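Local coordinates for endonuclease Bse634IR (Geobacillus stearothermophilus, PDB 3V1Z), which cuts double-stranded DNA as a type IIF restriction endonuclease that recognises a degenerate sequence, probably using a divalent metal ion, at residues 49-54 against 73-78; 85-90 against 281-286; 99-104 against 147-152; 141-146 against 210-215. The protein carries 1 engineered substitution. All coordinates share one frame; numbering follows the deposited sequence.

Overall arrangement
From the N terminus, contact 1 comes first. It closes the short connection between helices 43-60 and 68-93, on the DNA side of the chain. Helix 68-93 then opens contact 2, completed only at the C-terminal helix 280-291. Contacts 3 and 4 fall within that span and cross, their segments alternating along the chain. Contact 3 closes the span between strands 99-103 and 147-151 at one side of the mixed sheet. Contact 4 closes the span from the loop before strand 147-151 to helix 207-226, at the interface with the second subunit. Ser87 packs on Ile101 and joins contacts 2 and 3. Met104 N and Asp146 O make a probable backbone hydrogen bond between contacts 3 and 4.

Contact 1 (49-54 against 73-78). With nucleotides of chain C; nucleotides of chain B.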
# COMPACT_ATOMS: atom_id res chain seq x y z
N LYS A 49 9.30 24.27 3.76
CA LYS A 49 10.31 25.15 4.34
C LYS A 49 11.55 24.37 4.75
O LYS A 49 12.67 24.79 4.47
CB LYS A 49 9.75 25.91 5.55
CG LYS A 49 10.73 26.90 6.18
CD LYS A 49 10.26 27.39 7.54
CE LYS A 49 11.34 28.25 8.20
NZ LYS A 49 10.88 28.92 9.46
N LEU A 50 11.34 23.25 5.43
CA LEU A 50 12.42 22.36 5.83
C LEU A 50 13.13 21.77 4.62
O LEU A 50 14.35 21.58 4.65
CB LEU A 50 11.88 21.23 6.69
CG LEU A 50 11.74 21.42 8.19
CD1 LEU A 50 10.56 20.61 8.68
CD2 LEU A 50 13.02 21.01 8.91
N GLU A 51 12.37 21.48 3.57
CA GLU A 51 12.92 20.85 2.37
C GLU A 51 13.76 21.85 1.58
O GLU A 51 14.87 21.52 1.13
CB GLU A 51 11.82 20.25 1.51
CG GLU A 51 12.34 19.51 0.28
CD GLU A 51 11.25 18.84 -0.52
OE1 GLU A 51 10.14 18.66 0.00
OE2 GLU A 51 11.53 18.48 -1.69
N ASN A 52 13.23 23.06 1.42
CA ASN A 52 13.96 24.16 0.80
C ASN A 52 15.18 24.60 1.60
O ASN A 52 16.14 25.10 1.03
CB ASN A 52 13.02 25.35 0.54
CG ASN A 52 11.97 25.05 -0.51
OD1 ASN A 52 12.15 24.16 -1.35
ND2 ASN A 52 10.87 25.79 -0.48
N TYR A 53 15.14 24.41 2.92
CA TYR A 53 16.31 24.65 3.76
C TYR A 53 17.46 23.69 3.48
O TYR A 53 18.61 24.13 3.36
CB TYR A 53 15.95 24.64 5.26
CG TYR A 53 17.16 24.71 6.17
CD1 TYR A 53 17.82 25.92 6.39
CD2 TYR A 53 17.64 23.57 6.80
CE1 TYR A 53 18.94 25.98 7.23
CE2 TYR A 53 18.76 23.62 7.63
CZ TYR A 53 19.40 24.83 7.84
OH TYR A 53 20.50 24.87 8.67
N VAL A 54 17.18 22.39 3.37
CA VAL A 54 18.25 21.42 3.08
C VAL A 54 18.76 21.60 1.64
O VAL A 54 19.95 21.39 1.37
CB VAL A 54 17.91 19.90 3.42
CG1 VAL A 54 16.73 19.76 4.37
CG2 VAL A 54 17.68 19.07 2.18
N ASN A 73 11.40 9.98 2.02
CA ASN A 73 11.77 9.44 3.32
C ASN A 73 11.80 10.55 4.39
O ASN A 73 11.16 10.43 5.43
CB ASN A 73 13.13 8.74 3.21
CG ASN A 73 13.72 8.36 4.56
OD1 ASN A 73 13.67 9.13 5.51
ND2 ASN A 73 14.29 7.17 4.63
N THR A 74 12.53 11.62 4.08
CA THR A 74 12.78 12.74 4.98
C THR A 74 11.50 13.48 5.41
O THR A 74 11.30 13.72 6.60
CB THR A 74 13.82 13.71 4.33
OG1 THR A 74 15.11 13.07 4.28
CG2 THR A 74 13.96 14.96 5.11
N ARG A 75 10.63 13.81 4.45
CA ARG A 75 9.35 14.44 4.74
C ARG A 75 8.44 13.60 5.64
O ARG A 75 7.75 14.14 6.50
CB ARG A 75 8.60 14.77 3.45
CG ARG A 75 9.28 15.84 2.61
CD ARG A 75 8.70 15.90 1.21
NE ARG A 75 7.30 16.32 1.22
CZ ARG A 75 6.89 17.59 1.25
NH1 ARG A 75 7.76 18.59 1.28
NH2 ARG A 75 5.59 17.85 1.26
N GLY A 76 8.45 12.28 5.44
CA GLY A 76 7.74 11.35 6.31
C GLY A 76 8.12 11.48 7.77
O GLY A 76 7.26 11.46 8.64
N THR A 77 9.42 11.62 8.04
CA THR A 77 9.93 11.79 9.41
C THR A 77 9.58 13.16 10.02
O THR A 77 9.24 13.25 11.20
CB THR A 77 11.47 11.57 9.46
OG1 THR A 77 11.77 10.20 9.21
CG2 THR A 77 12.04 11.95 10.82
N TRP A 78 9.67 14.21 9.21
CA TRP A 78 9.33 15.55 9.68
C TRP A 78 7.89 15.60 10.19
O TRP A 78 7.66 15.98 11.34
CB TRP A 78 9.56 16.60 8.60
CG TRP A 78 11.00 16.84 8.24
CD1 TRP A 78 12.09 16.63 9.03
CD2 TRP A 78 11.49 17.35 6.99
NE1 TRP A 78 13.24 16.97 8.35
CE2 TRP A 78 12.89 17.42 7.10
CE3 TRP A 78 10.87 17.76 5.80
CZ2 TRP A 78 13.71 17.89 6.04
CZ3 TRP A 78 11.68 18.22 4.75
CH2 TRP A 78 13.08 18.27 4.88
P DG C 11 19.20 9.51 2.76
OP1 DG C 11 19.41 10.96 2.57
OP2 DG C 11 20.33 8.58 2.58
O5' DG C 11 18.59 9.22 4.20
C5' DG C 11 17.78 10.16 4.91
C4' DG C 11 17.51 9.65 6.32
O4' DG C 11 16.87 8.35 6.30
C3' DG C 11 18.74 9.46 7.21
O3' DG C 11 18.36 9.81 8.54
C2' DG C 11 19.08 7.98 7.05
C1' DG C 11 17.70 7.35 6.87
N9 DG C 11 17.65 6.21 5.95
C8 DG C 11 18.42 5.99 4.83
N7 DG C 11 18.12 4.89 4.20
C5 DG C 11 17.08 4.35 4.95
C6 DG C 11 16.34 3.16 4.77
O6 DG C 11 16.47 2.32 3.87
N1 DG C 11 15.37 2.98 5.75
C2 DG C 11 15.13 3.85 6.80
N2 DG C 11 14.16 3.52 7.66
N3 DG C 11 15.82 4.97 6.98
C4 DG C 11 16.77 5.15 6.03
P DG B 8 5.43 13.46 -0.38
OP1 DG B 8 5.69 13.87 1.01
OP2 DG B 8 4.28 14.03 -1.14
O5' DG B 8 6.83 13.66 -1.12
C5' DG B 8 6.97 14.38 -2.29
C4' DG B 8 7.68 13.58 -3.36
O4' DG B 8 7.36 12.16 -3.36
C3' DG B 8 7.21 14.11 -4.70
O3' DG B 8 8.32 14.31 -5.55
C2' DG B 8 6.21 13.06 -5.18
C1' DG B 8 6.79 11.79 -4.59
N9 DG B 8 5.78 10.76 -4.34
C8 DG B 8 4.60 10.91 -3.65
N7 DG B 8 3.89 9.82 -3.59
C5 DG B 8 4.65 8.88 -4.28
C6 DG B 8 4.39 7.50 -4.54
O6 DG B 8 3.41 6.83 -4.20
N1 DG B 8 5.42 6.92 -5.29
C2 DG B 8 6.56 7.58 -5.72
N2 DG B 8 7.46 6.87 -6.42
N3 DG B 8 6.80 8.86 -5.47
C4 DG B 8 5.81 9.44 -4.75
P DC C 10 19.33 7.12 -3.02
OP1 DC C 10 19.80 8.42 -2.49
OP2 DC C 10 20.25 6.31 -3.86
O5' DC C 10 18.83 6.16 -1.84
C5' DC C 10 19.04 6.48 -0.47
C4' DC C 10 17.94 7.39 0.03
O4' DC C 10 16.66 6.84 -0.35
C3' DC C 10 17.91 7.63 1.53
O3' DC C 10 18.02 9.03 1.79
C2' DC C 10 16.59 7.05 2.05
C1' DC C 10 15.84 6.62 0.79
N1 DC C 10 15.38 5.20 0.76
C2 DC C 10 14.35 4.75 1.62
O2 DC C 10 13.81 5.52 2.42
N3 DC C 10 13.95 3.46 1.54
C4 DC C 10 14.52 2.62 0.67
N4 DC C 10 14.08 1.36 0.65
C5 DC C 10 15.57 3.04 -0.21
C6 DC C 10 15.96 4.33 -0.13
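Leu50 and Trp78 make the tight half of this contact between helices 43-60 and 68-93. Leu50 CB sits 3.5 Å from the centroid of the Trp78 six-membered ring, over its face, in a CH-pi contact. Thr74 CG2 lies against the opposite face, so the indole is sandwiched. Val54 CG1 meets the ring edge, 3.9 Å from Trp78 CZ2. The indole NE1 is hydrogen-bonded to Pro26 O, which, with the packing on both faces, limits rotation of the ring. An alanine in place of Trp78 would probably open a gap between the helices and leave Pro26 O without its donor.

The other side is polar. Glu51 has an extended side chain (chi1 -177°, chi2 176°) that carries OE1 to 2.7 Å from Arg75 NH1. This salt bridge is bent, with the acid tilted from the guanidinium plane. Lys49 and Asn52 point away into solvent. Asn73 ND2 donates to O2 of DC10 of chain C, 2.8 Å away.

Arg75 NE donates to OP1 of DG8 of chain B over 2.9 Å, with the phosphate oxygen in the guanidinium plane. Glu51 and Asp48, both salt-bridged to NH1, are thus placed to orient the arginine, consistent with a second-shell role.

Contact 2 (85-90 against 281-286); sequences IQSWNY and EDIDKM
Gln86 and Ile283 supply the apolar part of this contact. Gln86 CG rests 3.7 Å from Ile283 CG2. Gln86 has CG anti to the backbone N (chi1 -171°) and bends at chi2, which lays its methylenes on the isoleucine and turns the amide toward Asp284.

The direct polar link is one hydrogen bond. Gln86 NE2 donates to Asp284 OD1 over 3.0 Å and nearly straight, at 170°. The acceptor lies in the amide plane; the donor comes to the syn side of the carboxylate but out of its plane. The other oxygen, Asp284 OD2, forms a salt bridge with Lys93. An alanine in place of Gln86 would probably leave Asp284 OD1 without its amide donor and uncover the side of Ile283.

The C-terminal helix 280-291 packs across helix 68-93, whose Ser87 in turn packs on strand 99-103 of the central sheet. The axes of segments 85-90 and 281-286 cross at 58° and approach to 9.9 Å.

A water adds an indirect link, donating to Gln86 O and Asp284 OD1, each 2.7 Å away.

The aromatic contact is Tyr90, whose CE1 lies 3.5 Å from Asp284 O. Its OH is hydrogen-bonded to Asp288, one turn further along helix 280-291.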
# COMPACT_ATOMS: atom_id res chain seq x y z
N ILE A 85 5.42 15.67 18.63
CA ILE A 85 5.69 16.79 19.53
C ILE A 85 4.40 17.52 19.90
O ILE A 85 4.14 17.78 21.07
CB ILE A 85 6.76 17.78 18.95
CG1 ILE A 85 8.11 17.07 18.71
CG2 ILE A 85 6.93 19.01 19.84
CD1 ILE A 85 8.85 16.56 19.95
N GLN A 86 3.57 17.82 18.90
CA GLN A 86 2.28 18.46 19.14
C GLN A 86 1.39 17.61 20.05
O GLN A 86 0.70 18.15 20.91
CB GLN A 86 1.58 18.79 17.82
CG GLN A 86 0.32 19.66 17.94
CD GLN A 86 0.61 21.12 18.25
OE1 GLN A 86 1.72 21.62 18.02
NE2 GLN A 86 -0.39 21.83 18.75
N SER A 87 1.42 16.29 19.87
CA SER A 87 0.65 15.35 20.70
C SER A 87 1.16 15.30 22.14
O SER A 87 0.37 15.19 23.09
CB SER A 87 0.66 13.95 20.08
OG SER A 87 0.05 13.95 18.79
N TRP A 88 2.48 15.34 22.30
CA TRP A 88 3.11 15.48 23.62
C TRP A 88 2.59 16.71 24.37
O TRP A 88 2.27 16.63 25.56
CB TRP A 88 4.64 15.55 23.48
CG TRP A 88 5.38 15.70 24.78
CD1 TRP A 88 5.48 16.83 25.54
CD2 TRP A 88 6.15 14.70 25.45
NE1 TRP A 88 6.26 16.59 26.65
CE2 TRP A 88 6.68 15.29 26.62
CE3 TRP A 88 6.44 13.35 25.19
CZ2 TRP A 88 7.48 14.59 27.53
CZ3 TRP A 88 7.24 12.65 26.10
CH2 TRP A 88 7.75 13.27 27.25
N ASN A 89 2.51 17.84 23.67
CA ASN A 89 2.10 19.11 24.26
C ASN A 89 0.60 19.20 24.49
O ASN A 89 0.13 19.93 25.37
CB ASN A 89 2.55 20.28 23.40
CG ASN A 89 4.03 20.52 23.49
OD1 ASN A 89 4.70 20.04 24.40
ND2 ASN A 89 4.57 21.27 22.54
N TYR A 90 -0.15 18.45 23.68
CA TYR A 90 -1.60 18.38 23.78
C TYR A 90 -2.04 17.80 25.13
O TYR A 90 -2.89 18.37 25.80
CB TYR A 90 -2.15 17.56 22.62
CG TYR A 90 -3.63 17.28 22.70
CD1 TYR A 90 -4.56 18.16 22.16
CD2 TYR A 90 -4.10 16.11 23.30
CE1 TYR A 90 -5.92 17.89 22.22
CE2 TYR A 90 -5.44 15.84 23.38
CZ TYR A 90 -6.35 16.74 22.83
OH TYR A 90 -7.68 16.45 22.91
N GLU A 281 -3.01 23.59 14.74
CA GLU A 281 -4.30 23.63 15.42
C GLU A 281 -5.19 22.44 15.05
O GLU A 281 -6.00 21.99 15.86
CB GLU A 281 -5.03 24.94 15.09
CG GLU A 281 -4.50 26.17 15.80
CD GLU A 281 -3.36 26.87 15.06
OE1 GLU A 281 -2.82 26.32 14.07
OE2 GLU A 281 -2.99 27.99 15.48
N ASP A 282 -5.04 21.95 13.82
CA ASP A 282 -5.81 20.79 13.37
C ASP A 282 -5.40 19.49 14.06
O ASP A 282 -6.24 18.60 14.26
CB ASP A 282 -5.76 20.65 11.84
CG ASP A 282 -6.61 21.70 11.13
OD1 ASP A 282 -6.32 22.01 9.96
OD2 ASP A 282 -7.56 22.23 11.74
N ILE A 283 -4.12 19.37 14.41
CA ILE A 283 -3.65 18.23 15.20
C ILE A 283 -4.41 18.16 16.53
O ILE A 283 -4.92 17.10 16.91
CB ILE A 283 -2.11 18.26 15.43
CG1 ILE A 283 -1.37 18.34 14.09
CG2 ILE A 283 -1.64 17.04 16.23
CD1 ILE A 283 0.08 18.81 14.21
N ASP A 284 -4.52 19.31 17.21
CA ASP A 284 -5.29 19.44 18.44
C ASP A 284 -6.77 19.10 18.23
O ASP A 284 -7.37 18.38 19.03
CB ASP A 284 -5.16 20.86 19.01
CG ASP A 284 -3.76 21.18 19.50
OD1 ASP A 284 -2.86 20.30 19.46
OD2 ASP A 284 -3.55 22.33 19.92
N LYS A 285 -7.35 19.63 17.15
CA LYS A 285 -8.72 19.30 16.75
C LYS A 285 -8.93 17.80 16.55
O LYS A 285 -9.91 17.24 17.04
CB LYS A 285 -9.11 20.06 15.49
CG LYS A 285 -9.97 21.27 15.74
CD LYS A 285 -10.17 22.08 14.47
CE LYS A 285 -9.26 23.31 14.45
NZ LYS A 285 -9.77 24.36 13.51
N MET A 286 -8.02 17.17 15.82
CA MET A 286 -8.06 15.73 15.59
C MET A 286 -7.99 14.93 16.89
O MET A 286 -8.74 13.97 17.09
CB MET A 286 -6.94 15.28 14.64
CG MET A 286 -6.85 13.77 14.46
SD MET A 286 -5.47 13.15 13.49
CE MET A 286 -4.09 13.59 14.55
O HOH W 1 -0.75 20.40 21.09

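Contact 3 (99-104 against 147-152)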
# COMPACT_ATOMS: atom_id res chain seq x y z
N TYR A 99 -3.96 9.61 29.64
CA TYR A 99 -3.70 9.33 28.22
C TYR A 99 -2.23 9.50 27.84
O TYR A 99 -1.53 10.35 28.38
CB TYR A 99 -4.56 10.21 27.31
CG TYR A 99 -6.01 9.82 27.22
CD1 TYR A 99 -6.49 9.05 26.16
CD2 TYR A 99 -6.92 10.25 28.18
CE1 TYR A 99 -7.84 8.69 26.08
CE2 TYR A 99 -8.26 9.91 28.11
CZ TYR A 99 -8.71 9.13 27.06
OH TYR A 99 -10.05 8.81 27.02
N LEU A 100 -1.79 8.67 26.91
CA LEU A 100 -0.50 8.86 26.26
C LEU A 100 -0.72 8.80 24.76
O LEU A 100 -1.48 7.96 24.29
CB LEU A 100 0.51 7.80 26.69
CG LEU A 100 1.10 7.88 28.11
CD1 LEU A 100 1.97 6.67 28.40
CD2 LEU A 100 1.87 9.18 28.32
N ILE A 101 -0.06 9.69 24.03
CA ILE A 101 -0.03 9.61 22.57
C ILE A 101 1.42 9.37 22.15
O ILE A 101 2.29 10.21 22.39
CB ILE A 101 -0.61 10.87 21.88
CG1 ILE A 101 -2.02 11.17 22.38
CG2 ILE A 101 -0.64 10.69 20.37
CD1 ILE A 101 -2.13 12.37 23.27
N ILE A 102 1.66 8.22 21.53
CA ILE A 102 3.02 7.70 21.33
C ILE A 102 3.32 7.43 19.86
O ILE A 102 2.61 6.67 19.21
CB ILE A 102 3.25 6.40 22.16
CG1 ILE A 102 2.97 6.64 23.65
CG2 ILE A 102 4.66 5.85 21.94
CD1 ILE A 102 2.65 5.40 24.44
N LYS A 103 4.38 8.06 19.35
CA LYS A 103 4.92 7.75 18.02
C LYS A 103 5.74 6.46 18.09
O LYS A 103 6.79 6.40 18.75
CB LYS A 103 5.75 8.94 17.49
CG LYS A 103 6.72 8.66 16.31
CD LYS A 103 6.09 7.96 15.12
CE LYS A 103 7.10 7.70 14.01
NZ LYS A 103 8.38 7.05 14.45
N MET A 104 5.25 5.43 17.41
CA MET A 104 5.86 4.11 17.45
C MET A 104 6.99 3.99 16.42
O MET A 104 6.92 4.57 15.33
CB MET A 104 4.81 3.02 17.22
CG MET A 104 3.73 2.92 18.30
SD MET A 104 4.36 2.52 19.95
CE MET A 104 4.82 0.80 19.77
N LEU A 147 1.00 6.23 15.16
CA LEU A 147 0.64 6.85 16.43
C LEU A 147 -0.27 5.91 17.21
O LEU A 147 -1.17 5.31 16.65
CB LEU A 147 -0.05 8.19 16.14
CG LEU A 147 0.07 9.39 17.09
CD1 LEU A 147 1.50 9.90 17.24
CD2 LEU A 147 -0.84 10.51 16.58
N LEU A 148 -0.01 5.75 18.51
CA LEU A 148 -0.91 4.99 19.38
C LEU A 148 -1.43 5.80 20.56
O LEU A 148 -0.67 6.48 21.25
CB LEU A 148 -0.27 3.68 19.87
CG LEU A 148 -0.18 2.50 18.90
CD1 LEU A 148 0.35 1.25 19.63
CD2 LEU A 148 -1.52 2.20 18.21
N ILE A 149 -2.74 5.73 20.77
CA ILE A 149 -3.39 6.41 21.89
C ILE A 149 -3.78 5.39 22.95
O ILE A 149 -4.56 4.47 22.70
CB ILE A 149 -4.58 7.30 21.43
CG1 ILE A 149 -4.09 8.45 20.55
CG2 ILE A 149 -5.32 7.88 22.62
CD1 ILE A 149 -4.04 8.14 19.08
N ILE A 150 -3.18 5.55 24.13
CA ILE A 150 -3.36 4.60 25.21
C ILE A 150 -3.99 5.28 26.42
O ILE A 150 -3.50 6.31 26.89
CB ILE A 150 -2.00 3.95 25.58
CG1 ILE A 150 -1.59 2.95 24.49
CG2 ILE A 150 -2.06 3.25 26.93
CD1 ILE A 150 -0.16 3.07 24.05
N ARG A 151 -5.09 4.71 26.90
CA ARG A 151 -5.72 5.18 28.12
C ARG A 151 -5.46 4.25 29.31
O ARG A 151 -6.15 3.24 29.50
CB ARG A 151 -7.23 5.40 27.95
CG ARG A 151 -7.82 6.08 29.16
CD ARG A 151 -9.32 6.16 29.13
NE ARG A 151 -9.77 7.02 30.22
CZ ARG A 151 -10.93 7.67 30.25
NH1 ARG A 151 -11.78 7.57 29.23
NH2 ARG A 151 -11.23 8.43 31.30
N GLN A 152 -4.47 4.62 30.12
CA GLN A 152 -4.14 3.91 31.35
C GLN A 152 -3.45 4.88 32.32
O GLN A 152 -2.34 5.35 32.06
CB GLN A 152 -3.26 2.69 31.06
CG GLN A 152 -3.15 1.70 32.21
CD GLN A 152 -2.43 0.42 31.82
OE1 GLN A 152 -2.85 -0.29 30.91
NE2 GLN A 152 -1.35 0.11 32.51
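Tyr99 and Arg151 bring the flat groups of this contact together. Arg151 CG lies over one face of the Tyr99 ring, 4.0 Å from its centroid, in a CH-pi contact. Ile149 CG2 touches the ring edge, 3.9 Å from Tyr99 CD1. Arg151 has CG anti to the backbone N (chi1 -171°) and runs extended from CG to NE across the ring, which brings the phenol oxygen over a face of the guanidinium. Tyr99 OH is 3.1 Å from Arg151 NH1, but the angle is too poor for a hydrogen bond. Arg151 NE is instead salt-bridged to Asp98.

The backbones pair antiparallel. Leu100 and Ile150 exchange two hydrogen bonds, as do Ile102 and Leu148. Tyr99, Ile101 and Lys103 face Arg151, Ile149 and Leu147 in non-hydrogen-bonded pairs.

On this face, Ile101 CG2 packs 3.6 Å from Leu147 CG. On the other, Ile102 CD1 meets Ile150 CD1 at 3.7 Å. Just past the strand end, Met104 CG touches Leu148 CG.

Strand 99-103 ends the mixed sheet of this chain. Strand 147-151 separates it from strand 191-198, whose Val192 and Val195 pack on Ile149. Helix 68-93 lies on the face of Ile101 and Leu147, through Ser87 and Ile83.

Contact 4 (141-146 against 210-215); sequences ITSNPD and VHEGNI. With nucleotides of chain B.
In this PDDEXK-clan nuclease, the loop that leads into the calcium-site residue Asp146 is held against helix 207-226, beside the bound DNA; the metal itself is absent from this chain. His211 and Glu212 of the helix meet Ile141, Thr142 and Ser143 of the loop.

His211 NE2 donates to Ile141 O over 2.8 Å. The oxygen lies at the ring edge, in the ring plane, and the donor is in the carbonyl plane. Ile215 CG1 covers one face of the imidazole from the next turn of the helix. Ile215 CG2 also packs against Thr142 CG2, at 4.0 Å.

With chi1 at -174°, the Thr142 hydroxyl lies opposite the backbone N and is directed at Glu212. It donates to Glu212 OE2 over a short 2.6 Å and reaches that oxygen from above the carboxylate plane. Glu212 bends at chi2 (84°), which turns its carboxylate toward Thr142 and Ser143. Ser143 O is 2.7 Å from Glu212 OE2.

On the DNA side, Asn144 N donates to OP1 of DG5 of chain B, 2.9 Å away and almost straight (174°). The Asn144 side chain is hydrogen-bonded to backbone atoms of Pro105, Phe110 and Phe112. Asp146 OD2 accepts from Leu197 N, while OD1 lies 2.9 Å from OP1 of DC6 of chain B.

His211 and Val210 pack against the second subunit, and Ile141 N is hydrogen-bonded to Thr254 of that subunit, so both parts lie at the dimer interface. Asp146 and Leu197 bind calcium in a structure of this protein, consistent with a metal site beside this phosphate. Glu212 OE1 is 6.4 Å from Asp146 OD1, near enough that it may shape the charge of the site.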
# COMPACT_ATOMS: atom_id res chain seq x y z
N ILE A 141 -0.07 -9.93 9.74
CA ILE A 141 1.05 -9.00 9.67
C ILE A 141 0.63 -7.63 9.15
O ILE A 141 -0.08 -7.52 8.14
CB ILE A 141 2.22 -9.57 8.82
CG1 ILE A 141 2.85 -10.78 9.53
CG2 ILE A 141 3.27 -8.47 8.50
CD1 ILE A 141 4.15 -11.27 8.93
N THR A 142 1.07 -6.59 9.84
CA THR A 142 0.90 -5.21 9.40
C THR A 142 2.12 -4.39 9.84
O THR A 142 2.92 -4.84 10.66
CB THR A 142 -0.41 -4.60 9.95
OG1 THR A 142 -0.62 -3.29 9.39
CG2 THR A 142 -0.40 -4.52 11.49
N SER A 143 2.27 -3.19 9.29
CA SER A 143 3.28 -2.27 9.80
C SER A 143 2.85 -1.77 11.17
O SER A 143 1.65 -1.80 11.49
CB SER A 143 3.51 -1.11 8.83
OG SER A 143 2.30 -0.59 8.32
N ASN A 144 3.81 -1.35 12.00
CA ASN A 144 3.46 -0.72 13.27
C ASN A 144 2.61 0.51 13.01
O ASN A 144 2.85 1.22 12.03
CB ASN A 144 4.71 -0.33 14.07
CG ASN A 144 5.11 -1.38 15.09
OD1 ASN A 144 4.53 -2.47 15.16
ND2 ASN A 144 6.11 -1.06 15.90
N PRO A 145 1.58 0.75 13.84
CA PRO A 145 0.84 2.00 13.69
C PRO A 145 1.77 3.17 13.95
O PRO A 145 2.68 3.06 14.78
CB PRO A 145 -0.23 1.92 14.78
CG PRO A 145 -0.33 0.48 15.14
CD PRO A 145 1.05 -0.08 14.94
N ASP A 146 1.59 4.28 13.23
CA ASP A 146 2.46 5.44 13.41
C ASP A 146 2.26 6.05 14.78
O ASP A 146 3.22 6.35 15.49
CB ASP A 146 2.23 6.50 12.33
CG ASP A 146 2.58 6.02 10.94
OD1 ASP A 146 3.59 5.28 10.79
OD2 ASP A 146 1.86 6.39 9.99
N VAL A 210 -6.29 1.00 5.19
CA VAL A 210 -7.36 0.02 5.34
C VAL A 210 -6.80 -1.32 5.83
O VAL A 210 -7.34 -1.91 6.75
CB VAL A 210 -8.16 -0.18 4.03
CG1 VAL A 210 -9.27 -1.19 4.24
CG2 VAL A 210 -8.74 1.15 3.54
N HIS A 211 -5.71 -1.79 5.23
CA HIS A 211 -5.08 -3.03 5.69
C HIS A 211 -4.74 -2.93 7.17
O HIS A 211 -5.10 -3.80 7.96
CB HIS A 211 -3.82 -3.37 4.87
CG HIS A 211 -3.06 -4.54 5.43
ND1 HIS A 211 -3.43 -5.85 5.20
CD2 HIS A 211 -1.96 -4.59 6.22
CE1 HIS A 211 -2.58 -6.65 5.82
NE2 HIS A 211 -1.68 -5.92 6.44
N GLU A 212 -4.06 -1.85 7.54
CA GLU A 212 -3.66 -1.58 8.92
C GLU A 212 -4.83 -1.64 9.90
O GLU A 212 -4.76 -2.33 10.91
CB GLU A 212 -2.98 -0.23 9.01
CG GLU A 212 -2.47 0.11 10.40
CD GLU A 212 -1.11 -0.48 10.67
OE1 GLU A 212 -0.10 0.13 10.25
OE2 GLU A 212 -1.06 -1.54 11.32
N GLY A 213 -5.90 -0.90 9.58
CA GLY A 213 -7.10 -0.88 10.42
C GLY A 213 -7.73 -2.26 10.50
O GLY A 213 -8.05 -2.74 11.59
N ASN A 214 -7.89 -2.89 9.34
CA ASN A 214 -8.46 -4.23 9.26
C ASN A 214 -7.73 -5.25 10.15
O ASN A 214 -8.37 -5.99 10.90
CB ASN A 214 -8.50 -4.72 7.81
CG ASN A 214 -9.36 -5.96 7.64
OD1 ASN A 214 -10.56 -5.92 7.87
ND2 ASN A 214 -8.74 -7.06 7.23
N ILE A 215 -6.40 -5.27 10.07
CA ILE A 215 -5.61 -6.24 10.83
C ILE A 215 -5.64 -5.94 12.33
O ILE A 215 -5.69 -6.88 13.14
CB ILE A 215 -4.13 -6.35 10.32
CG1 ILE A 215 -4.09 -6.80 8.86
CG2 ILE A 215 -3.28 -7.29 11.19
CD1 ILE A 215 -4.90 -8.05 8.52
P DG B 5 7.07 -1.73 9.69
OP1 DG B 5 6.56 -1.55 11.08
OP2 DG B 5 6.45 -2.72 8.79
O5' DG B 5 7.03 -0.33 8.96
C5' DG B 5 7.36 0.86 9.65
C4' DG B 5 7.38 1.96 8.62
O4' DG B 5 8.43 1.64 7.69
C3' DG B 5 6.09 2.09 7.81
O3' DG B 5 5.59 3.41 7.96
C2' DG B 5 6.52 1.79 6.38
C1' DG B 5 8.01 2.11 6.43
N9 DG B 5 8.77 1.45 5.37
C8 DG B 5 8.54 0.22 4.83
N7 DG B 5 9.38 -0.09 3.89
C5 DG B 5 10.21 1.01 3.79
C6 DG B 5 11.31 1.25 2.95
O6 DG B 5 11.78 0.50 2.07
N1 DG B 5 11.89 2.50 3.18
C2 DG B 5 11.45 3.40 4.13
N2 DG B 5 12.11 4.56 4.23
N3 DG B 5 10.42 3.18 4.93
C4 DG B 5 9.85 1.97 4.71
P DC B 6 4.46 4.11 7.05
OP1 DC B 6 3.48 4.75 7.94
OP2 DC B 6 4.01 3.19 5.99
O5' DC B 6 5.30 5.27 6.36
C5' DC B 6 6.10 6.20 7.09
C4' DC B 6 7.06 6.94 6.17
O4' DC B 6 8.09 6.05 5.69
C3' DC B 6 6.44 7.50 4.89
O3' DC B 6 5.86 8.74 5.17
C2' DC B 6 7.65 7.65 3.98
C1' DC B 6 8.55 6.50 4.42
N1 DC B 6 8.58 5.35 3.44
C2 DC B 6 9.53 5.33 2.41
O2 DC B 6 10.34 6.26 2.29
N3 DC B 6 9.54 4.28 1.54
C4 DC B 6 8.66 3.29 1.68
N4 DC B 6 8.71 2.28 0.80
C5 DC B 6 7.69 3.29 2.72
C6 DC B 6 7.68 4.32 3.57